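Local coordinates for protein 5-carboxymethyl-2-hydroxymuconate semialdehyde dehydrogenase (Thermus thermophilus, PDB 2D4E) that probably oxidises 5-carboxymethyl-2-hydroxymuconate semialdehyde to the corresponding acid, with NAD as the hydride acceptor, at residues E87-L92 with Y138-M143; A128-A133 with R469-P474. All coordinates share one frame; numbering follows the deposited sequence.

Contact 1 (E87-L92 with Y138-M143); sequences ERKRYL and YAEHAM
Lys89 and Ala139 mark the closest approach of the two backbones, their CA atoms 6.1 Å apart. Segment 87-92 is a piece of helix 85-101, whereas 138-143 belongs to the connection that leaves helix 118-136 for strand 145-147. Ala139 turns its CB toward the helix and comes within 4.5 Å of Lys89 N, so the alanine methyl sits close against the helix backbone. Lys89 runs out straight beside it: CG lies anti to the backbone N (chi1 171°) and every later torsion is extended. Its CD passes 4.0 Å from Glu140 OE1 as the two long side chains cross at a slant. At the far end, NZ stands 4.1 Å from Glu140 OE2, too far for a salt bridge; the ammonium forms one instead with Glu137, and Glu140 probably adds a weaker electrostatic pull. In aldehyde dehydrogenases such helices precede the first strand of the Rossmann-like NAD-binding domain, and the connection held here leads into the strands of the oligomerisation arm. Tyr138 and His141 pack against His141 and Tyr138 of a neighbouring subunit. On the other flank Arg88, bent at chi3 (-58°), brings NH2 obliquely to 3.8 Å from Ala139 O, while that nitrogen hydrogen-bonds to Ala188 O at the end of helix 175-188. Ala139 O itself accepts a weak backbone bond from Ala142 N.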
loop_
_atom_site.group_PDB
_atom_site.type_symbol
_atom_site.label_atom_id
_atom_site.label_comp_id
_atom_site.label_asym_id
_atom_site.label_seq_id
_atom_site.Cartn_x
_atom_site.Cartn_y
_atom_site.Cartn_z
ATOM N N GLU C 87 -19.551 -15.421 -0.716
ATOM C CA GLU C 87 -20.878 -15.637 -1.277
ATOM C C GLU C 87 -21.261 -14.521 -2.248
ATOM O O GLU C 87 -21.908 -14.778 -3.265
ATOM C CB GLU C 87 -21.918 -15.745 -0.155
ATOM C CG GLU C 87 -23.357 -15.924 -0.633
ATOM C CD GLU C 87 -23.612 -17.256 -1.333
ATOM O OE1 GLU C 87 -24.790 -17.535 -1.647
ATOM O OE2 GLU C 87 -22.650 -18.023 -1.570
ATOM N N ARG C 88 -20.870 -13.283 -1.942
ATOM C CA ARG C 88 -21.181 -12.173 -2.839
ATOM C C ARG C 88 -20.354 -12.373 -4.102
ATOM O O ARG C 88 -20.798 -12.065 -5.210
ATOM C CB ARG C 88 -20.841 -10.824 -2.197
ATOM C CG ARG C 88 -21.658 -10.499 -0.952
ATOM C CD ARG C 88 -21.713 -8.998 -0.698
ATOM N NE ARG C 88 -20.394 -8.388 -0.543
ATOM C CZ ARG C 88 -19.655 -8.469 0.556
ATOM N NH1 ARG C 88 -20.101 -9.131 1.616
ATOM N NH2 ARG C 88 -18.469 -7.879 0.599
ATOM N N LYS C 89 -19.146 -12.902 -3.927
ATOM C CA LYS C 89 -18.269 -13.174 -5.057
ATOM C C LYS C 89 -18.962 -14.187 -5.971
ATOM O O LYS C 89 -18.932 -14.055 -7.197
ATOM C CB LYS C 89 -16.935 -13.745 -4.569
ATOM C CG LYS C 89 -16.026 -14.264 -5.684
ATOM C CD LYS C 89 -14.743 -14.866 -5.121
ATOM C CE LYS C 89 -13.809 -15.280 -6.241
ATOM N NZ LYS C 89 -12.461 -15.696 -5.755
ATOM N N ARG C 90 -19.592 -15.192 -5.369
ATOM C CA ARG C 90 -20.289 -16.215 -6.143
ATOM C C ARG C 90 -21.398 -15.577 -6.972
ATOM O O ARG C 90 -21.566 -15.901 -8.146
ATOM C CB ARG C 90 -20.883 -17.289 -5.227
ATOM C CG ARG C 90 -21.530 -18.450 -5.986
ATOM C CD ARG C 90 -22.281 -19.387 -5.046
ATOM N NE ARG C 90 -23.419 -18.735 -4.402
ATOM C CZ ARG C 90 -24.514 -18.332 -5.040
ATOM N NH1 ARG C 90 -24.629 -18.509 -6.352
ATOM N NH2 ARG C 90 -25.502 -17.762 -4.362
ATOM N N TYR C 91 -22.154 -14.675 -6.360
ATOM C CA TYR C 91 -23.229 -13.992 -7.068
ATOM C C TYR C 91 -22.713 -13.167 -8.250
ATOM O O TYR C 91 -23.258 -13.255 -9.341
ATOM C CB TYR C 91 -23.997 -13.072 -6.126
ATOM C CG TYR C 91 -25.038 -13.755 -5.282
ATOM C CD1 TYR C 91 -24.935 -13.762 -3.898
ATOM C CD2 TYR C 91 -26.161 -14.339 -5.865
ATOM C CE1 TYR C 91 -25.923 -14.324 -3.107
ATOM C CE2 TYR C 91 -27.166 -14.909 -5.080
ATOM C CZ TYR C 91 -27.037 -14.894 -3.701
ATOM O OH TYR C 91 -28.018 -15.436 -2.908
ATOM N N LEU C 92 -21.671 -12.362 -8.037
ATOM C CA LEU C 92 -21.133 -11.549 -9.128
ATOM C C LEU C 92 -20.694 -12.433 -10.293
ATOM O O LEU C 92 -20.940 -12.107 -11.450
ATOM C CB LEU C 92 -19.948 -10.692 -8.660
ATOM C CG LEU C 92 -20.193 -9.613 -7.599
ATOM C CD1 LEU C 92 -19.019 -8.649 -7.601
ATOM C CD2 LEU C 92 -21.459 -8.849 -7.897
ATOM N N TYR C 138 -12.555 -8.584 -5.773
ATOM C CA TYR C 138 -12.217 -7.581 -4.756
ATOM C C TYR C 138 -13.117 -7.697 -3.518
ATOM O O TYR C 138 -12.798 -7.158 -2.456
ATOM C CB TYR C 138 -12.324 -6.160 -5.328
ATOM C CG TYR C 138 -11.210 -5.793 -6.284
ATOM C CD1 TYR C 138 -11.177 -6.308 -7.576
ATOM C CD2 TYR C 138 -10.167 -4.962 -5.880
ATOM C CE1 TYR C 138 -10.126 -6.008 -8.448
ATOM C CE2 TYR C 138 -9.114 -4.656 -6.739
ATOM C CZ TYR C 138 -9.100 -5.183 -8.021
ATOM O OH TYR C 138 -8.060 -4.894 -8.873
ATOM N N ALA C 139 -14.236 -8.403 -3.661
ATOM C CA ALA C 139 -15.180 -8.579 -2.562
ATOM C C ALA C 139 -14.518 -9.091 -1.277
ATOM O O ALA C 139 -14.770 -8.569 -0.187
ATOM C CB ALA C 139 -16.309 -9.529 -2.991
ATOM N N GLU C 140 -13.661 -10.097 -1.405
ATOM C CA GLU C 140 -12.981 -10.674 -0.248
ATOM C C GLU C 140 -11.848 -9.828 0.337
ATOM O O GLU C 140 -11.233 -10.217 1.334
ATOM C CB GLU C 140 -12.448 -12.061 -0.603
ATOM C CG GLU C 140 -13.530 -13.113 -0.759
ATOM C CD GLU C 140 -13.008 -14.403 -1.359
ATOM O OE1 GLU C 140 -13.734 -15.418 -1.306
ATOM O OE2 GLU C 140 -11.874 -14.399 -1.890
ATOM N N HIS C 141 -11.575 -8.678 -0.273
ATOM C CA HIS C 141 -10.513 -7.789 0.207
ATOM C C HIS C 141 -11.101 -6.447 0.600
ATOM O O HIS C 141 -10.374 -5.536 0.999
ATOM C CB HIS C 141 -9.477 -7.548 -0.898
ATOM C CG HIS C 141 -8.775 -8.787 -1.352
ATOM N ND1 HIS C 141 -7.798 -9.405 -0.604
ATOM C CD2 HIS C 141 -8.930 -9.542 -2.466
ATOM C CE1 HIS C 141 -7.380 -10.487 -1.236
ATOM N NE2 HIS C 141 -8.052 -10.592 -2.369
ATOM N N ALA C 142 -12.419 -6.335 0.492
ATOM C CA ALA C 142 -13.123 -5.086 0.757
ATOM C C ALA C 142 -13.040 -4.484 2.160
ATOM O O ALA C 142 -13.353 -3.307 2.339
ATOM C CB ALA C 142 -14.584 -5.234 0.339
ATOM N N MET C 143 -12.622 -5.266 3.148
ATOM C CA MET C 143 -12.524 -4.746 4.515
ATOM C C MET C 143 -11.092 -4.401 4.887
ATOM O O MET C 143 -10.843 -3.757 5.900
ATOM C CB MET C 143 -13.047 -5.776 5.525
ATOM C CG MET C 143 -14.514 -6.140 5.368
ATOM S SD MET C 143 -14.991 -7.364 6.600
ATOM C CE MET C 143 -15.018 -6.333 8.097
#

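Contact 2 (A128-A133 with R469-P474)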
loop_
_atom_site.group_PDB
_atom_site.type_symbol
_atom_site.label_atom_id
_atom_site.label_comp_id
_atom_site.label_asym_id
_atom_site.label_seq_id
_atom_site.Cartn_x
_atom_site.Cartn_y
_atom_site.Cartn_z
ATOM N N ALA C 128 -19.220 -5.442 -19.865
ATOM C CA ALA C 128 -20.178 -5.425 -18.766
ATOM C C ALA C 128 -20.007 -6.691 -17.934
ATOM O O ALA C 128 -20.001 -6.644 -16.702
ATOM C CB ALA C 128 -21.592 -5.347 -19.308
ATOM N N ALA C 129 -19.875 -7.826 -18.611
ATOM C CA ALA C 129 -19.683 -9.089 -17.913
ATOM C C ALA C 129 -18.362 -8.995 -17.143
ATOM O O ALA C 129 -18.278 -9.399 -15.978
ATOM C CB ALA C 129 -19.641 -10.239 -18.912
ATOM N N GLU C 130 -17.339 -8.450 -17.799
ATOM C CA GLU C 130 -16.025 -8.286 -17.177
ATOM C C GLU C 130 -16.083 -7.404 -15.930
ATOM O O GLU C 130 -15.310 -7.602 -14.991
ATOM C CB GLU C 130 -15.026 -7.686 -18.172
ATOM C CG GLU C 130 -13.666 -7.347 -17.559
ATOM C CD GLU C 130 -12.642 -6.873 -18.590
ATOM O OE1 GLU C 130 -12.975 -5.982 -19.406
ATOM O OE2 GLU C 130 -11.502 -7.389 -18.577
ATOM N N ASN C 131 -16.985 -6.427 -15.925
ATOM C CA ASN C 131 -17.124 -5.550 -14.771
ATOM C C ASN C 131 -17.450 -6.391 -13.534
ATOM O O ASN C 131 -16.882 -6.178 -12.464
ATOM C CB ASN C 131 -18.226 -4.502 -14.998
ATOM C CG ASN C 131 -17.781 -3.367 -15.911
ATOM O OD1 ASN C 131 -16.584 -3.118 -16.078
ATOM N ND2 ASN C 131 -18.747 -2.657 -16.491
ATOM N N PHE C 132 -18.355 -7.352 -13.687
ATOM C CA PHE C 132 -18.728 -8.216 -12.568
ATOM C C PHE C 132 -17.644 -9.239 -12.235
ATOM O O PHE C 132 -17.353 -9.485 -11.066
ATOM C CB PHE C 132 -20.051 -8.935 -12.855
ATOM C CG PHE C 132 -21.256 -8.049 -12.729
ATOM C CD1 PHE C 132 -21.784 -7.401 -13.841
ATOM C CD2 PHE C 132 -21.838 -7.827 -11.481
ATOM C CE1 PHE C 132 -22.874 -6.538 -13.714
ATOM C CE2 PHE C 132 -22.925 -6.969 -11.342
ATOM C CZ PHE C 132 -23.443 -6.321 -12.464
ATOM N N ALA C 133 -17.042 -9.831 -13.260
ATOM C CA ALA C 133 -15.992 -10.814 -13.038
ATOM C C ALA C 133 -14.809 -10.155 -12.335
ATOM O O ALA C 133 -14.151 -10.765 -11.482
ATOM C CB ALA C 133 -15.544 -11.416 -14.368
ATOM N N ARG C 469 -8.211 0.967 -21.750
ATOM C CA ARG C 469 -8.328 0.852 -20.303
ATOM C C ARG C 469 -7.790 -0.395 -19.604
ATOM O O ARG C 469 -7.749 -1.490 -20.168
ATOM C CB ARG C 469 -9.795 1.043 -19.911
ATOM C CG ARG C 469 -10.352 2.401 -20.306
ATOM C CD ARG C 469 -10.293 3.408 -19.164
ATOM N NE ARG C 469 -11.299 3.121 -18.142
ATOM C CZ ARG C 469 -11.047 2.531 -16.976
ATOM N NH1 ARG C 469 -9.809 2.182 -16.655
ATOM N NH2 ARG C 469 -12.037 2.310 -16.120
ATOM N N HIS C 470 -7.376 -0.189 -18.355
ATOM C CA HIS C 470 -6.871 -1.238 -17.479
ATOM C C HIS C 470 -7.652 -0.991 -16.182
ATOM O O HIS C 470 -7.379 -0.045 -15.433
ATOM C CB HIS C 470 -5.365 -1.089 -17.263
ATOM C CG HIS C 470 -4.755 -2.215 -16.486
ATOM N ND1 HIS C 470 -5.113 -3.533 -16.681
ATOM C CD2 HIS C 470 -3.791 -2.223 -15.538
ATOM C CE1 HIS C 470 -4.395 -4.303 -15.885
ATOM N NE2 HIS C 470 -3.585 -3.534 -15.181
ATOM N N LEU C 471 -8.637 -1.850 -15.950
ATOM C CA LEU C 471 -9.553 -1.745 -14.823
ATOM C C LEU C 471 -9.039 -1.412 -13.428
ATOM O O LEU C 471 -9.724 -0.719 -12.675
ATOM C CB LEU C 471 -10.424 -3.002 -14.770
ATOM C CG LEU C 471 -11.227 -3.239 -16.056
ATOM C CD1 LEU C 471 -12.265 -4.322 -15.824
ATOM C CD2 LEU C 471 -11.913 -1.943 -16.487
ATOM N N PRO C 472 -7.841 -1.893 -13.056
ATOM C CA PRO C 472 -7.338 -1.579 -11.713
ATOM C C PRO C 472 -6.929 -0.115 -11.494
ATOM O O PRO C 472 -6.829 0.339 -10.352
ATOM C CB PRO C 472 -6.146 -2.522 -11.560
ATOM C CG PRO C 472 -6.504 -3.676 -12.459
ATOM C CD PRO C 472 -7.051 -2.975 -13.669
ATOM N N THR C 473 -6.687 0.619 -12.577
ATOM C CA THR C 473 -6.257 2.009 -12.442
ATOM C C THR C 473 -7.395 2.924 -12.029
ATOM O O THR C 473 -8.569 2.624 -12.257
ATOM C CB THR C 473 -5.652 2.555 -13.755
ATOM O OG1 THR C 473 -6.673 2.644 -14.754
ATOM C CG2 THR C 473 -4.548 1.647 -14.252
ATOM N N PRO C 474 -7.061 4.059 -11.399
ATOM C CA PRO C 474 -8.115 4.985 -10.982
ATOM C C PRO C 474 -8.670 5.753 -12.177
ATOM O O PRO C 474 -7.924 6.373 -12.942
ATOM C CB PRO C 474 -7.407 5.879 -9.970
ATOM C CG PRO C 474 -5.998 5.924 -10.484
ATOM C CD PRO C 474 -5.740 4.490 -10.906
#
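Leu471 sets its CD1 methyl against the outer half of Glu130, 3.8 Å from CG and equally near the carboxylate carbon CD. Both carboxylate oxygens are close as well, with Glu130 OE1 4.0 Å from Leu471 CD1. Glu130 reaches across because CG is anti to its own N (chi1 174°) and chi2 is also extended, which carries the side chain straight off helix 118-136. Leu471 is the second residue of a type I turn from His470 to Thr473, closed by the backbone bond from Thr473 N to His470 O (3.0 Å), and this turn projects the leucine toward the helix. Asn131 joins more loosely, its OD1 4.5 Å from Leu471 CD1. The Asn131 amide is fixed at both atoms, ND2 giving a hydrogen bond to Thr180 OG1 of helix 175-188 and OD1 receiving one from Arg127 NH1, which also forms a salt bridge with Glu130 OE1. The contact thus joins a helix of the NAD-binding domain to the loop after strand 460-463 of the catalytic-domain sheet, and the Asn131 side chain is about 11 Å from the bound NAD. Shortening Glu130 to an alanine is likely to bare one flank of the Leu471 CD1 methyl, though Arg127 and Phe134 also touch this leucine, and to leave Arg127 without its carboxylate mate. Across the two segments the join is purely van der Waals: a methyl lies against a carboxylate whose charge is probably balanced, at least in part, by Arg127 of the same helix.

Followed from the N terminus, the chain passes through helix 85-101 and then helix 118-136, and 138-143 returns to helix 85-101, closing contact 1 over 45 mostly helical residues. Contact 2 starts within that loop, on 128-133, and is not completed until 469-474, 335 residues on, so the two closures cross. Their centres lie 15 Å apart and the contacts touch directly: Leu92 O meets Phe132 CB at 3.6 Å, and Tyr138 OH approaches Pro472 CB. Contact 1 ties helix 85-101 to the connection that leads toward the oligomerisation arm, whereas contact 2 brings the late catalytic-domain loop against the same helical layer.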